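Local coordinates for filamentation induced by cAMP protein Fic (Desulfovibrio alaskensis, PDB 4RGL) that is a largely helical member of the Fic/DOC family and probably carries a C-terminal domain of the helix-turn-helix class, at residues H167-H176 with G193-W204. Sequence-based numbering, arbitrary orientation.
Sequences HPLVASCIFH and GRLWQTLILRNW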
loop_
_atom_site.group_PDB
_atom_site.type_symbol
_atom_site.label_atom_id
_atom_site.label_comp_id
_atom_site.label_asym_id
_atom_site.label_seq_id
_atom_site.Cartn_x
_atom_site.Cartn_y
_atom_site.Cartn_z
ATOM N N HIS A 167 -4.193 -0.717 22.642
ATOM C CA HIS A 167 -4.319 -1.590 21.480
ATOM C C HIS A 167 -3.488 -1.044 20.308
ATOM O O HIS A 167 -3.407 0.170 20.129
ATOM C CB HIS A 167 -5.799 -1.736 21.077
ATOM C CG HIS A 167 -6.035 -2.769 20.026
ATOM N ND1 HIS A 167 -5.954 -2.462 18.679
ATOM C CD2 HIS A 167 -6.302 -4.089 20.157
ATOM C CE1 HIS A 167 -6.181 -3.595 18.038
ATOM N NE2 HIS A 167 -6.408 -4.601 18.888
ATOM N N PRO A 168 -2.856 -1.933 19.491
ATOM C CA PRO A 168 -2.019 -1.442 18.379
ATOM C C PRO A 168 -2.696 -0.331 17.552
ATOM O O PRO A 168 -2.034 0.643 17.189
ATOM C CB PRO A 168 -1.798 -2.691 17.535
ATOM C CG PRO A 168 -1.827 -3.801 18.507
ATOM C CD PRO A 168 -2.798 -3.407 19.600
ATOM N N LEU A 169 -4.020 -0.469 17.268
ATOM C CA LEU A 169 -4.768 0.538 16.496
ATOM C C LEU A 169 -4.638 1.923 17.131
ATOM O O LEU A 169 -4.386 2.900 16.427
ATOM C CB LEU A 169 -6.255 0.147 16.385
ATOM C CG LEU A 169 -6.567 -1.049 15.489
ATOM C CD1 LEU A 169 -7.994 -1.519 15.688
ATOM C CD2 LEU A 169 -6.315 -0.723 14.026
ATOM N N VAL A 170 -4.756 1.998 18.469
ATOM C CA VAL A 170 -4.643 3.260 19.205
ATOM C C VAL A 170 -3.165 3.657 19.340
ATOM O O VAL A 170 -2.812 4.808 19.090
ATOM C CB VAL A 170 -5.326 3.160 20.599
ATOM C CG1 VAL A 170 -5.196 4.473 21.370
ATOM C CG2 VAL A 170 -6.791 2.756 20.461
ATOM N N ALA A 171 -2.300 2.688 19.714
ATOM C CA ALA A 171 -0.869 2.923 19.925
ATOM C C ALA A 171 -0.203 3.521 18.678
ATOM O O ALA A 171 0.642 4.409 18.809
ATOM C CB ALA A 171 -0.179 1.626 20.310
ATOM N N SER A 172 -0.601 3.047 17.459
ATOM C CA SER A 172 -0.051 3.563 16.196
ATOM C C SER A 172 -0.441 5.024 15.987
ATOM O O SER A 172 0.375 5.816 15.519
ATOM C CB SER A 172 -0.527 2.723 15.016
ATOM O OG SER A 172 -1.925 2.851 14.822
ATOM N N CYS A 173 -1.680 5.388 16.357
ATOM C CA CYS A 173 -2.159 6.763 16.232
ATOM C C CYS A 173 -1.433 7.669 17.225
ATOM O O CYS A 173 -1.025 8.776 16.860
ATOM C CB CYS A 173 -3.670 6.828 16.425
ATOM S SG CYS A 173 -4.616 5.937 15.170
ATOM N N ILE A 174 -1.285 7.207 18.491
ATOM C CA ILE A 174 -0.608 7.986 19.533
ATOM C C ILE A 174 0.857 8.243 19.131
ATOM O O ILE A 174 1.336 9.379 19.238
ATOM C CB ILE A 174 -0.697 7.275 20.914
ATOM C CG1 ILE A 174 -2.177 7.000 21.332
ATOM C CG2 ILE A 174 0.046 8.068 21.985
ATOM C CD1 ILE A 174 -3.028 8.274 21.662
ATOM N N PHE A 175 1.559 7.191 18.642
ATOM C CA PHE A 175 2.952 7.321 18.214
ATOM C C PHE A 175 3.075 8.325 17.064
ATOM O O PHE A 175 3.934 9.201 17.107
ATOM C CB PHE A 175 3.525 5.959 17.795
ATOM C CG PHE A 175 5.000 5.997 17.456
ATOM C CD1 PHE A 175 5.430 6.358 16.184
ATOM C CD2 PHE A 175 5.957 5.687 18.413
ATOM C CE1 PHE A 175 6.790 6.431 15.886
ATOM C CE2 PHE A 175 7.319 5.743 18.106
ATOM C CZ PHE A 175 7.726 6.112 16.845
ATOM N N HIS A 176 2.199 8.197 16.039
ATOM C CA HIS A 176 2.173 9.106 14.880
ATOM C C HIS A 176 2.055 10.553 15.345
ATOM O O HIS A 176 2.795 11.411 14.879
ATOM C CB HIS A 176 0.984 8.743 13.949
ATOM C CG HIS A 176 1.084 9.311 12.558
ATOM N ND1 HIS A 176 0.780 8.545 11.446
ATOM C CD2 HIS A 176 1.463 10.544 12.145
ATOM C CE1 HIS A 176 0.952 9.340 10.404
ATOM N NE2 HIS A 176 1.382 10.546 10.773
ATOM N N GLY A 193 6.658 9.059 9.784
ATOM C CA GLY A 193 5.465 8.948 10.609
ATOM C C GLY A 193 4.505 7.906 10.080
ATOM O O GLY A 193 4.128 6.975 10.803
ATOM N N ARG A 194 4.176 7.997 8.767
ATOM C CA ARG A 194 3.270 7.053 8.102
ATOM C C ARG A 194 3.889 5.668 8.023
ATOM O O ARG A 194 3.176 4.667 8.166
ATOM C CB ARG A 194 2.912 7.549 6.704
ATOM C CG ARG A 194 2.229 8.883 6.734
ATOM C CD ARG A 194 2.004 9.447 5.375
ATOM N NE ARG A 194 1.923 10.899 5.440
ATOM C CZ ARG A 194 2.916 11.706 5.100
ATOM N NH1 ARG A 194 3.997 11.221 4.512
ATOM N NH2 ARG A 194 2.792 13.014 5.248
ATOM N N LEU A 195 5.225 5.597 7.833
ATOM C CA LEU A 195 5.923 4.322 7.774
ATOM C C LEU A 195 5.820 3.593 9.099
ATOM O O LEU A 195 5.464 2.410 9.126
ATOM C CB LEU A 195 7.398 4.524 7.396
ATOM C CG LEU A 195 8.284 3.253 7.456
ATOM C CD1 LEU A 195 7.886 2.245 6.373
ATOM C CD2 LEU A 195 9.738 3.605 7.331
ATOM N N TRP A 196 6.109 4.293 10.210
ATOM C CA TRP A 196 6.144 3.657 11.515
ATOM C C TRP A 196 4.732 3.304 11.995
ATOM O O TRP A 196 4.560 2.277 12.650
ATOM C CB TRP A 196 6.865 4.536 12.536
ATOM C CG TRP A 196 7.965 3.811 13.257
ATOM C CD1 TRP A 196 8.011 3.508 14.585
ATOM C CD2 TRP A 196 9.058 3.108 12.650
ATOM N NE1 TRP A 196 9.137 2.770 14.862
ATOM C CE2 TRP A 196 9.773 2.470 13.685
ATOM C CE3 TRP A 196 9.522 2.978 11.326
ATOM C CZ2 TRP A 196 10.936 1.735 13.446
ATOM C CZ3 TRP A 196 10.651 2.217 11.087
ATOM C CH2 TRP A 196 11.355 1.618 12.137
ATOM N N GLN A 197 3.709 4.072 11.568
ATOM C CA GLN A 197 2.330 3.701 11.874
ATOM C C GLN A 197 1.980 2.362 11.191
ATOM O O GLN A 197 1.443 1.465 11.839
ATOM C CB GLN A 197 1.351 4.797 11.453
ATOM C CG GLN A 197 -0.105 4.406 11.709
ATOM C CD GLN A 197 -1.063 5.484 11.335
ATOM O OE1 GLN A 197 -1.021 6.594 11.869
ATOM N NE2 GLN A 197 -2.062 5.127 10.541
ATOM N N THR A 198 2.393 2.197 9.913
ATOM C CA THR A 198 2.216 0.942 9.179
ATOM C C THR A 198 2.982 -0.201 9.881
ATOM O O THR A 198 2.498 -1.335 9.919
ATOM C CB THR A 198 2.682 1.107 7.716
ATOM O OG1 THR A 198 2.022 2.232 7.134
ATOM C CG2 THR A 198 2.419 -0.130 6.880
ATOM N N LEU A 199 4.163 0.109 10.467
ATOM C CA LEU A 199 4.974 -0.905 11.140
ATOM C C LEU A 199 4.299 -1.367 12.417
ATOM O O LEU A 199 4.173 -2.570 12.635
ATOM C CB LEU A 199 6.392 -0.375 11.440
ATOM C CG LEU A 199 7.387 -1.418 12.003
ATOM C CD1 LEU A 199 7.570 -2.596 11.037
ATOM C CD2 LEU A 199 8.697 -0.793 12.296
ATOM N N ILE A 200 3.794 -0.415 13.235
ATOM C CA ILE A 200 3.081 -0.745 14.476
ATOM C C ILE A 200 1.831 -1.619 14.155
ATOM O O ILE A 200 1.547 -2.573 14.886
ATOM C CB ILE A 200 2.694 0.548 15.255
ATOM C CG1 ILE A 200 3.956 1.347 15.648
ATOM C CG2 ILE A 200 1.847 0.213 16.495
ATOM C CD1 ILE A 200 3.683 2.737 16.182
ATOM N N LEU A 201 1.153 -1.344 13.009
ATOM C CA LEU A 201 -0.030 -2.113 12.608
ATOM C C LEU A 201 0.354 -3.500 12.059
ATOM O O LEU A 201 -0.335 -4.477 12.354
ATOM C CB LEU A 201 -0.869 -1.353 11.569
ATOM C CG LEU A 201 -1.568 -0.070 12.068
ATOM C CD1 LEU A 201 -2.418 0.535 10.982
ATOM C CD2 LEU A 201 -2.423 -0.345 13.303
ATOM N N ARG A 202 1.457 -3.598 11.267
ATOM C CA ARG A 202 1.836 -4.901 10.710
ATOM C C ARG A 202 2.515 -5.789 11.780
ATOM O O ARG A 202 2.490 -7.015 11.655
ATOM C CB ARG A 202 2.732 -4.763 9.472
ATOM C CG ARG A 202 4.129 -4.290 9.748
ATOM C CD ARG A 202 5.065 -4.754 8.651
ATOM N NE ARG A 202 5.387 -6.177 8.782
ATOM C CZ ARG A 202 5.870 -6.921 7.794
ATOM N NH1 ARG A 202 5.987 -6.416 6.570
ATOM N NH2 ARG A 202 6.163 -8.197 7.999
ATOM N N ASN A 203 3.040 -5.174 12.871
ATOM C CA ASN A 203 3.579 -5.946 14.003
ATOM C C ASN A 203 2.437 -6.633 14.753
ATOM O O ASN A 203 2.660 -7.623 15.450
ATOM C CB ASN A 203 4.393 -5.047 14.950
ATOM C CG ASN A 203 5.762 -4.638 14.400
ATOM O OD1 ASN A 203 6.165 -5.022 13.288
ATOM N ND2 ASN A 203 6.519 -3.882 15.195
ATOM N N TRP A 204 1.197 -6.140 14.549
ATOM C CA TRP A 204 -0.016 -6.744 15.098
ATOM C C TRP A 204 -0.635 -7.701 14.079
ATOM O O TRP A 204 -0.843 -8.879 14.380
ATOM C CB TRP A 204 -1.026 -5.645 15.501
ATOM C CG TRP A 204 -2.417 -6.150 15.779
ATOM C CD1 TRP A 204 -2.770 -7.124 16.663
ATOM C CD2 TRP A 204 -3.643 -5.560 15.323
ATOM N NE1 TRP A 204 -4.138 -7.263 16.690
ATOM C CE2 TRP A 204 -4.700 -6.296 15.898
ATOM C CE3 TRP A 204 -3.951 -4.490 14.469
ATOM C CZ2 TRP A 204 -6.044 -6.014 15.626
ATOM C CZ3 TRP A 204 -5.282 -4.220 14.191
ATOM C CH2 TRP A 204 -6.310 -4.972 14.773
#
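His176 ND1 donates to Gln197 OE1 (2.7 Å), a polar link between two neighbouring antiparallel helices. The bond is bent, 138° at the hydrogen, and the donor stands above the carbonyl plane instead of lying on a lone pair. Gln197 gets there with an extended chain, CG anti to the backbone N (chi1 178°), while its CG packs on Ser172 CB. The carbonyl group of Gly193 lies over one face of the imidazole, and the residue's lack of a side chain lets the ring come in close; Phe240 adds an edge-to-face ring contact from helix 238-257.

Where the backbones come closest, Ser172 and Gln197 have CA atoms 4.9 Å apart. Ser172 OG turns back to its own helix, donating to Leu169 O, so that the hydroxyl is satisfied where Leu201 CD2 packs against it. Beside it Ile200 enters as a knob among Pro168, Ala171, Ser172 and Phe175, its CD1 3.6 Å from Phe175 CB. The Phe175 ring continues to Trp196, Phe175 CE1 meeting Trp196 CD1, with the two rings oblique to each other.

At the far end Trp204 receives on its face the edge of His167 (planes at 82°) and a CH-pi contact from Pro168 CG, 4.0 Å from the centroid of the five-membered ring. His167 ND1 meanwhile caps its helix by accepting from Leu169 N. The arrangement illustrates an antiparallel helix pair with a knob-into-hole contact at Ile200, the axes of the two short segments approaching to 8.8 Å, within the helical core of a Fic domain.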